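Local coordinates for hydrogenase expression/formation protein HypE (Desulfovibrio vulgaris subsp. vulgaris, PDB 2Z1U), which binds ATP and magnesium and, as a HypE-family maturation protein, probably takes part in assembling the metal centre of hydrogenases, at residues C241-T246 / V319-A324; A247-E252 / A300-V305; P265-N270 / G327-S332. One frame throughout, in Å; residues are numbered along the deposited sequence.

All three contacts lie toward the 328-330 edge of one mixed sheet, on its consecutive strands 300-306, 240-244, 319-322 and 328-330, all partly buried. Contact 1 is strand on strand, a parallel ladder of backbone hydrogen bonds with buried side chains on one face and partly or fully exposed ones on the other. Contact 2 takes over where strand 240-244 runs out and is mainly apolar, an alanine, a valine and a proline against Ala300, Arg301 and Ile302, with Val248 and Ile302 buried. Contact 3 brings a loop to strand 328-330, mixing packing of buried Leu266 and Leu331 with a tyrosine hydroxyl bond to exposed Ser332 and a water bridge. Val248 touches both Val243 and Leu266, tying the three together.

Contact 1 (C241-T246 / V319-A324); sequences CHVLET and VVMETA
Glu245 and Met321 cross obliquely where the two strands end. Met321 CG lies anti to the backbone N (chi1 -174°), and a bend at chi3 (72°) places CE 3.6 Å from Glu245 CD. The carboxylate continues past the thioether: OE1 accepts the N-H of Ala324 at 2.9 Å through its anti lone pair, nearly straight at 166°. Val243 sits on the same face as Met321, its CG1 3.9 Å from Met321 CG, and this buried side is covered by helix 225-237.

On the other face, His242 and Val320 lie side by side. Val320 CG1 stands over one face of the imidazole, offset toward the rim, 4.0 Å from the ring centroid, a CH-pi contact. Leu244 CD1 lies against the Glu322 carboxylate, 3.6 Å from CD.

Between the two faces, hydrogen bonds join Val320 N to Cys241 O and Glu245 N to Glu322 O, while Val243 gives its N-H to Val320 O and takes that of Glu322 on its own O. Water 1 links Glu322 O and Thr246 N. One residue bonding two others, two apart on the next strand, marks a parallel beta ladder, here in the C-terminal AIR synthase-like domain.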
loop_
_atom_site.group_PDB
_atom_site.type_symbol
_atom_site.label_atom_id
_atom_site.label_comp_id
_atom_site.label_asym_id
_atom_site.label_seq_id
_atom_site.Cartn_x
_atom_site.Cartn_y
_atom_site.Cartn_z
ATOM N N CYS A 241 -24.565 -12.280 -18.029
ATOM C CA CYS A 241 -25.154 -12.563 -16.731
ATOM C C CYS A 241 -26.629 -12.220 -16.776
ATOM O O CYS A 241 -27.008 -11.133 -17.229
ATOM C CB CYS A 241 -24.429 -11.792 -15.620
ATOM S SG CYS A 241 -22.726 -12.337 -15.347
ATOM N N HIS A 242 -27.463 -13.177 -16.372
ATOM C CA HIS A 242 -28.902 -12.965 -16.271
ATOM C C HIS A 242 -29.306 -12.949 -14.798
ATOM O O HIS A 242 -29.032 -13.887 -14.069
ATOM C CB HIS A 242 -29.677 -14.040 -17.047
ATOM C CG HIS A 242 -29.651 -13.841 -18.533
ATOM N ND1 HIS A 242 -30.682 -13.240 -19.224
ATOM C CD2 HIS A 242 -28.702 -14.135 -19.456
ATOM C CE1 HIS A 242 -30.378 -13.185 -20.510
ATOM N NE2 HIS A 242 -29.182 -13.719 -20.678
ATOM N N VAL A 243 -29.958 -11.876 -14.379
ATOM C CA VAL A 243 -30.266 -11.641 -12.978
ATOM C C VAL A 243 -31.767 -11.386 -12.803
ATOM O O VAL A 243 -32.409 -10.837 -13.695
ATOM C CB VAL A 243 -29.386 -10.482 -12.437
ATOM C CG1 VAL A 243 -30.106 -9.675 -11.355
ATOM C CG2 VAL A 243 -28.075 -11.065 -11.872
ATOM N N LEU A 244 -32.331 -11.825 -11.675
ATOM C CA LEU A 244 -33.765 -11.640 -11.409
ATOM C C LEU A 244 -33.959 -10.539 -10.365
ATOM O O LEU A 244 -33.529 -10.698 -9.203
ATOM C CB LEU A 244 -34.395 -12.956 -10.923
ATOM C CG LEU A 244 -35.926 -13.012 -10.776
ATOM C CD1 LEU A 244 -36.667 -12.744 -12.105
ATOM C CD2 LEU A 244 -36.354 -14.350 -10.178
ATOM N N GLU A 245 -34.610 -9.438 -10.759
ATOM C CA GLU A 245 -34.718 -8.257 -9.869
ATOM C C GLU A 245 -35.258 -8.594 -8.468
ATOM O O GLU A 245 -34.720 -8.124 -7.461
ATOM C CB GLU A 245 -35.564 -7.131 -10.485
ATOM C CG GLU A 245 -35.514 -5.821 -9.665
ATOM C CD GLU A 245 -36.175 -4.644 -10.371
ATOM O OE1 GLU A 245 -37.148 -4.855 -11.091
ATOM O OE2 GLU A 245 -35.737 -3.496 -10.198
ATOM N N THR A 246 -36.321 -9.386 -8.435
ATOM C CA THR A 246 -37.006 -9.725 -7.193
ATOM C C THR A 246 -36.132 -10.568 -6.263
ATOM O O THR A 246 -36.391 -10.594 -5.073
ATOM C CB THR A 246 -38.353 -10.454 -7.406
ATOM O OG1 THR A 246 -38.170 -11.619 -8.226
ATOM C CG2 THR A 246 -39.404 -9.523 -8.021
ATOM N N VAL A 319 -25.160 -7.517 -19.007
ATOM C CA VAL A 319 -25.861 -7.983 -17.821
ATOM C C VAL A 319 -27.334 -7.622 -17.961
ATOM O O VAL A 319 -27.685 -6.442 -17.969
ATOM C CB VAL A 319 -25.297 -7.335 -16.552
ATOM C CG1 VAL A 319 -26.085 -7.800 -15.325
ATOM C CG2 VAL A 319 -23.805 -7.679 -16.388
ATOM N N VAL A 320 -28.182 -8.640 -18.067
ATOM C CA VAL A 320 -29.610 -8.409 -18.207
ATOM C C VAL A 320 -30.464 -8.883 -17.036
ATOM O O VAL A 320 -30.407 -10.048 -16.609
ATOM C CB VAL A 320 -30.163 -8.823 -19.618
ATOM C CG1 VAL A 320 -29.198 -9.733 -20.384
ATOM C CG2 VAL A 320 -31.595 -9.385 -19.563
ATOM N N MET A 321 -31.239 -7.944 -16.507
ATOM C CA MET A 321 -32.066 -8.197 -15.342
ATOM C C MET A 321 -33.494 -8.389 -15.787
ATOM O O MET A 321 -34.070 -7.504 -16.464
ATOM C CB MET A 321 -31.971 -7.029 -14.349
ATOM C CG MET A 321 -32.707 -7.273 -13.027
ATOM S SD MET A 321 -32.292 -6.074 -11.740
ATOM C CE MET A 321 -33.106 -4.589 -12.326
ATOM N N GLU A 322 -34.062 -9.545 -15.445
ATOM C CA GLU A 322 -35.505 -9.704 -15.570
ATOM C C GLU A 322 -36.141 -8.894 -14.443
ATOM O O GLU A 322 -35.890 -9.125 -13.259
ATOM C CB GLU A 322 -35.955 -11.162 -15.501
ATOM C CG GLU A 322 -37.460 -11.273 -15.581
ATOM C CD GLU A 322 -37.974 -12.688 -15.503
ATOM O OE1 GLU A 322 -37.176 -13.618 -15.742
ATOM O OE2 GLU A 322 -39.174 -12.867 -15.196
ATOM N N THR A 323 -36.945 -7.929 -14.855
ATOM C CA THR A 323 -37.521 -6.908 -14.005
ATOM C C THR A 323 -38.697 -7.480 -13.165
ATOM O O THR A 323 -39.280 -8.495 -13.545
ATOM C CB THR A 323 -37.945 -5.781 -14.960
ATOM O OG1 THR A 323 -36.873 -4.812 -15.068
ATOM C CG2 THR A 323 -39.242 -5.141 -14.581
ATOM N N ALA A 324 -39.035 -6.825 -12.041
ATOM C CA ALA A 324 -40.192 -7.239 -11.206
ATOM C C ALA A 324 -41.523 -7.099 -11.915
ATOM O O ALA A 324 -42.522 -7.721 -11.532
ATOM C CB ALA A 324 -40.219 -6.437 -9.915
HETATM O O HOH W 1 -37.752 -9.971 -11.182
#

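Contact 2 (A247-E252 / A300-V305); sequences AVPVRE and ARIGSV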
loop_
_atom_site.group_PDB
_atom_site.type_symbol
_atom_site.label_atom_id
_atom_site.label_comp_id
_atom_site.label_asym_id
_atom_site.label_seq_id
_atom_site.Cartn_x
_atom_site.Cartn_y
_atom_site.Cartn_z
ATOM N N ALA A 247 -35.129 -11.244 -6.827
ATOM C CA ALA A 247 -34.227 -12.124 -6.071
ATOM C C ALA A 247 -33.033 -11.392 -5.463
ATOM O O ALA A 247 -32.371 -11.930 -4.556
ATOM C CB ALA A 247 -33.759 -13.306 -6.943
ATOM N N VAL A 248 -32.744 -10.180 -5.950
ATOM C CA VAL A 248 -31.660 -9.357 -5.377
ATOM C C VAL A 248 -32.186 -8.733 -4.085
ATOM O O VAL A 248 -33.154 -7.985 -4.120
ATOM C CB VAL A 248 -31.139 -8.258 -6.344
ATOM C CG1 VAL A 248 -29.923 -7.526 -5.752
ATOM C CG2 VAL A 248 -30.784 -8.863 -7.690
ATOM N N PRO A 249 -31.573 -9.090 -2.922
ATOM C CA PRO A 249 -32.067 -8.586 -1.646
ATOM C C PRO A 249 -31.655 -7.133 -1.401
ATOM O O PRO A 249 -30.501 -6.772 -1.555
ATOM C CB PRO A 249 -31.410 -9.534 -0.602
ATOM C CG PRO A 249 -30.148 -9.978 -1.246
ATOM C CD PRO A 249 -30.391 -9.954 -2.766
ATOM N N VAL A 250 -32.626 -6.303 -1.059
ATOM C CA VAL A 250 -32.389 -4.898 -0.728
ATOM C C VAL A 250 -33.395 -4.637 0.373
ATOM O O VAL A 250 -34.595 -4.872 0.180
ATOM C CB VAL A 250 -32.656 -3.919 -1.948
ATOM C CG1 VAL A 250 -32.378 -2.465 -1.554
ATOM C CG2 VAL A 250 -31.798 -4.266 -3.165
ATOM N N ARG A 251 -32.907 -4.213 1.537
ATOM C CA ARG A 251 -33.757 -3.965 2.712
ATOM C C ARG A 251 -34.763 -2.878 2.379
ATOM O O ARG A 251 -34.420 -1.923 1.687
ATOM C CB ARG A 251 -32.898 -3.507 3.899
ATOM C CG ARG A 251 -31.980 -4.563 4.451
ATOM C CD ARG A 251 -30.985 -3.977 5.454
ATOM N NE ARG A 251 -30.907 -4.854 6.614
ATOM C CZ ARG A 251 -30.016 -5.827 6.778
ATOM N NH1 ARG A 251 -29.066 -6.050 5.871
ATOM N NH2 ARG A 251 -30.071 -6.567 7.879
ATOM N N GLU A 252 -36.001 -3.031 2.867
ATOM C CA GLU A 252 -37.062 -2.038 2.647
ATOM C C GLU A 252 -36.579 -0.618 2.956
ATOM O O GLU A 252 -36.792 0.303 2.173
ATOM C CB GLU A 252 -38.305 -2.385 3.488
ATOM C CG GLU A 252 -39.587 -1.652 3.100
ATOM C CD GLU A 252 -40.747 -1.972 4.043
ATOM O OE1 GLU A 252 -40.567 -2.818 4.954
ATOM O OE2 GLU A 252 -41.834 -1.377 3.886
ATOM N N ALA A 300 -28.659 -15.250 -1.316
ATOM C CA ALA A 300 -29.642 -15.712 -2.307
ATOM C C ALA A 300 -29.041 -16.064 -3.658
ATOM O O ALA A 300 -28.019 -15.522 -4.060
ATOM C CB ALA A 300 -30.753 -14.674 -2.491
ATOM N N ARG A 301 -29.686 -16.995 -4.348
ATOM C CA ARG A 301 -29.434 -17.194 -5.758
ATOM C C ARG A 301 -30.074 -15.982 -6.474
ATOM O O ARG A 301 -31.262 -15.705 -6.288
ATOM C CB ARG A 301 -30.062 -18.506 -6.219
ATOM C CG ARG A 301 -29.801 -18.863 -7.675
ATOM C CD ARG A 301 -30.770 -19.931 -8.115
ATOM N NE ARG A 301 -30.587 -21.202 -7.410
ATOM C CZ ARG A 301 -29.828 -22.202 -7.849
ATOM N NH1 ARG A 301 -29.730 -23.321 -7.137
ATOM N NH2 ARG A 301 -29.171 -22.083 -9.006
ATOM N N ILE A 302 -29.282 -15.225 -7.229
ATOM C CA ILE A 302 -29.854 -14.053 -7.944
ATOM C C ILE A 302 -29.945 -14.189 -9.464
ATOM O O ILE A 302 -30.537 -13.333 -10.144
ATOM C CB ILE A 302 -29.122 -12.725 -7.601
ATOM C CG1 ILE A 302 -27.682 -12.726 -8.154
ATOM C CG2 ILE A 302 -29.181 -12.447 -6.102
ATOM C CD1 ILE A 302 -26.973 -11.381 -8.057
ATOM N N GLY A 303 -29.378 -15.259 -10.007
ATOM C CA GLY A 303 -29.358 -15.411 -11.460
ATOM C C GLY A 303 -28.447 -16.519 -11.944
ATOM O O GLY A 303 -28.094 -17.431 -11.188
ATOM N N SER A 304 -28.078 -16.441 -13.217
ATOM C CA SER A 304 -27.266 -17.475 -13.849
ATOM C C SER A 304 -26.378 -16.909 -14.962
ATOM O O SER A 304 -26.620 -15.804 -15.474
ATOM C CB SER A 304 -28.149 -18.617 -14.374
ATOM O OG SER A 304 -29.003 -18.193 -15.437
ATOM N N VAL A 305 -25.344 -17.667 -15.322
ATOM C CA VAL A 305 -24.495 -17.323 -16.463
ATOM C C VAL A 305 -24.962 -18.112 -17.698
ATOM O O VAL A 305 -25.286 -19.304 -17.602
ATOM C CB VAL A 305 -23.006 -17.586 -16.160
ATOM C CG1 VAL A 305 -22.128 -17.221 -17.355
ATOM C CG2 VAL A 305 -22.568 -16.809 -14.898
#
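Ala247 meets strand 300-306 first: its CB points toward 300-305 and rests 3.5 Å from Arg301 O, with Ile302 CA a little farther off. The carbonyl of the same residue faces two methyl groups, Ala300 CB at 3.8 Å and Ile302 CG2 at 3.6 Å from Ala247 O. These are van der Waals contacts without a hydrogen bond between the segments; the backbone bond of Ile302 O on this side goes to Leu244 N, at the end of strand 240-244. Arg301, whose side chain starts out away from the loop, has its guanidinium in salt bridges with Glu280 and Glu284.

Val248 follows and is buried. Its CA is 4.0 Å from Ile302 CG2, while its own CG2 comes to 4.2 Å from Ile302 CB, so the isoleucine is touched by backbone and side chain alike. Ile302 CG1 takes the crowded position between N and carbonyl carbon (chi1 68°), while CG2, beside the backbone N and anti to the carbonyl carbon, is the branch that touches Ala247 O, Val248 CA and Pro249 CD. Leu226 of helix 225-237 packs on both Val248 and Ile302.

Pro249 ends the contact, its ring CD 4.3 Å from the same CG2 methyl and its side chain also against Ile170 of strand 167-170. From there the loop leaves the strand, and Arg251 takes the N-cap position of helix 252-260.

The connection from strand 240-244 to helix 252-260 thus packs on Ile302, the first residue of a classic beta bulge formed with Gly303 opposite Ile168.

Contact 3 (P265-N270 / G327-S332); sequences PLYLAN and GHRLLS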
loop_
_atom_site.group_PDB
_atom_site.type_symbol
_atom_site.label_atom_id
_atom_site.label_comp_id
_atom_site.label_asym_id
_atom_site.label_seq_id
_atom_site.Cartn_x
_atom_site.Cartn_y
_atom_site.Cartn_z
ATOM N N PRO A 265 -29.801 1.128 -5.621
ATOM C CA PRO A 265 -29.100 0.201 -4.717
ATOM C C PRO A 265 -28.211 -0.811 -5.450
ATOM O O PRO A 265 -27.289 -1.362 -4.861
ATOM C CB PRO A 265 -30.243 -0.519 -3.987
ATOM C CG PRO A 265 -31.470 -0.305 -4.852
ATOM C CD PRO A 265 -31.270 1.040 -5.481
ATOM N N LEU A 266 -28.490 -1.056 -6.732
ATOM C CA LEU A 266 -27.673 -1.994 -7.517
ATOM C C LEU A 266 -26.313 -1.446 -7.957
ATOM O O LEU A 266 -25.485 -2.194 -8.480
ATOM C CB LEU A 266 -28.448 -2.484 -8.741
ATOM C CG LEU A 266 -29.870 -3.021 -8.541
ATOM C CD1 LEU A 266 -30.500 -3.269 -9.914
ATOM C CD2 LEU A 266 -29.880 -4.277 -7.672
ATOM N N TYR A 267 -26.111 -0.141 -7.782
ATOM C CA TYR A 267 -24.870 0.532 -8.178
ATOM C C TYR A 267 -24.132 1.142 -6.993
ATOM O O TYR A 267 -23.082 1.769 -7.176
ATOM C CB TYR A 267 -25.142 1.625 -9.217
ATOM C CG TYR A 267 -25.535 1.102 -10.577
ATOM C CD1 TYR A 267 -26.840 0.703 -10.838
ATOM C CD2 TYR A 267 -24.588 0.957 -11.580
ATOM C CE1 TYR A 267 -27.216 0.200 -12.111
ATOM C CE2 TYR A 267 -24.948 0.472 -12.852
ATOM C CZ TYR A 267 -26.254 0.084 -13.106
ATOM O OH TYR A 267 -26.591 -0.401 -14.362
ATOM N N LEU A 268 -24.679 0.971 -5.791
ATOM C CA LEU A 268 -24.057 1.514 -4.577
ATOM C C LEU A 268 -23.060 0.532 -3.995
ATOM O O LEU A 268 -23.310 -0.677 -3.983
ATOM C CB LEU A 268 -25.110 1.852 -3.521
ATOM C CG LEU A 268 -25.922 3.135 -3.699
ATOM C CD1 LEU A 268 -26.935 3.251 -2.573
ATOM C CD2 LEU A 268 -25.006 4.379 -3.768
ATOM N N ALA A 269 -21.937 1.070 -3.522
ATOM C CA ALA A 269 -20.845 0.288 -3.007
ATOM C C ALA A 269 -21.299 -0.501 -1.782
ATOM O O ALA A 269 -22.051 0.002 -0.941
ATOM C CB ALA A 269 -19.660 1.198 -2.637
ATOM N N ASN A 270 -20.863 -1.754 -1.720
ATOM C CA ASN A 270 -21.028 -2.598 -0.531
ATOM C C ASN A 270 -19.649 -2.849 0.033
ATOM O O ASN A 270 -18.670 -2.767 -0.708
ATOM C CB ASN A 270 -21.681 -3.927 -0.902
ATOM C CG ASN A 270 -22.966 -3.734 -1.652
ATOM O OD1 ASN A 270 -24.024 -3.514 -1.054
ATOM N ND2 ASN A 270 -22.890 -3.806 -2.978
ATOM N N GLY A 327 -40.668 -7.454 -17.408
ATOM C CA GLY A 327 -39.845 -7.104 -18.562
ATOM C C GLY A 327 -38.373 -7.259 -18.299
ATOM O O GLY A 327 -37.957 -8.085 -17.444
ATOM N N HIS A 328 -37.570 -6.449 -19.003
ATOM C CA HIS A 328 -36.115 -6.482 -18.824
ATOM C C HIS A 328 -35.464 -5.107 -18.745
ATOM O O HIS A 328 -35.966 -4.125 -19.306
ATOM C CB HIS A 328 -35.447 -7.274 -19.946
ATOM C CG HIS A 328 -35.928 -8.681 -20.048
ATOM N ND1 HIS A 328 -36.995 -9.037 -20.840
ATOM C CD2 HIS A 328 -35.519 -9.815 -19.432
ATOM C CE1 HIS A 328 -37.216 -10.333 -20.719
ATOM N NE2 HIS A 328 -36.333 -10.829 -19.876
ATOM N N ARG A 329 -34.323 -5.078 -18.071
ATOM C CA ARG A 329 -33.491 -3.898 -17.923
ATOM C C ARG A 329 -32.042 -4.307 -18.123
ATOM O O ARG A 329 -31.535 -5.232 -17.463
ATOM C CB ARG A 329 -33.704 -3.237 -16.547
ATOM C CG ARG A 329 -32.463 -2.603 -15.944
ATOM C CD ARG A 329 -32.685 -1.174 -15.495
ATOM N NE ARG A 329 -33.165 -1.141 -14.128
ATOM C CZ ARG A 329 -32.477 -0.704 -13.069
ATOM N NH1 ARG A 329 -31.251 -0.191 -13.183
ATOM N NH2 ARG A 329 -33.068 -0.767 -11.882
ATOM N N LEU A 330 -31.373 -3.614 -19.036
ATOM C CA LEU A 330 -29.933 -3.779 -19.215
ATOM C C LEU A 330 -29.225 -3.022 -18.096
ATOM O O LEU A 330 -29.455 -1.827 -17.918
ATOM C CB LEU A 330 -29.520 -3.263 -20.607
ATOM C CG LEU A 330 -28.059 -3.412 -21.034
ATOM C CD1 LEU A 330 -27.607 -4.872 -21.090
ATOM C CD2 LEU A 330 -27.822 -2.706 -22.375
ATOM N N LEU A 331 -28.392 -3.723 -17.324
ATOM C CA LEU A 331 -27.582 -3.087 -16.290
ATOM C C LEU A 331 -26.198 -2.764 -16.844
ATOM O O LEU A 331 -25.299 -3.598 -16.780
ATOM C CB LEU A 331 -27.437 -3.995 -15.046
ATOM C CG LEU A 331 -28.678 -4.467 -14.270
ATOM C CD1 LEU A 331 -28.266 -5.307 -13.016
ATOM C CD2 LEU A 331 -29.548 -3.293 -13.870
ATOM N N SER A 332 -26.019 -1.557 -17.366
ATOM C CA SER A 332 -24.713 -1.135 -17.880
ATOM C C SER A 332 -23.900 -0.433 -16.804
ATOM O O SER A 332 -24.431 -0.098 -15.749
ATOM C CB SER A 332 -24.883 -0.231 -19.102
ATOM O OG SER A 332 -25.669 -0.879 -20.083
HETATM O O HOH W 2 -29.211 0.986 -14.898
#
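Arg329 approaches Leu266 tip to tip, its NH2 4.1 Å from Leu266 CD1. Bends at chi2 (129°) and chi3 (88°) fold the arginine chain, and its guanidinium slides past the Tyr267 ring in the opposite direction, the two planes only 14° apart. They meet at their edges, with NH1 4.2 Å from Tyr267 CE1. Water 2, in the guanidinium plane, accepts from Arg329 NH1 at 2.9 Å and donates to Tyr267 OH. The same NH1 forms a salt bridge with Asp264, which also takes the N-H of Leu266; one carboxylate thus positions both sides of the contact.

Leu331 crosses Leu266 at about a right angle, CD2 to CD1 at 4.1 Å, and turns its CB to the tyrosine hydroxyl. Ser332 contributes its backbone: Tyr267 OH donates to Ser332 O at 2.6 Å, in the carbonyl plane and on a lone pair. With the water, this gives the hydroxyl two partners.

Ala227 of helix 225-237 touches both Tyr267 and Leu331, while backbone hydrogen bonds join Arg329 to Met321 and Leu331 to Val319 of strand 319-322. The loop after helix 252-260 is pinned to strand 328-330 and the residues just after it, beside helix 225-237.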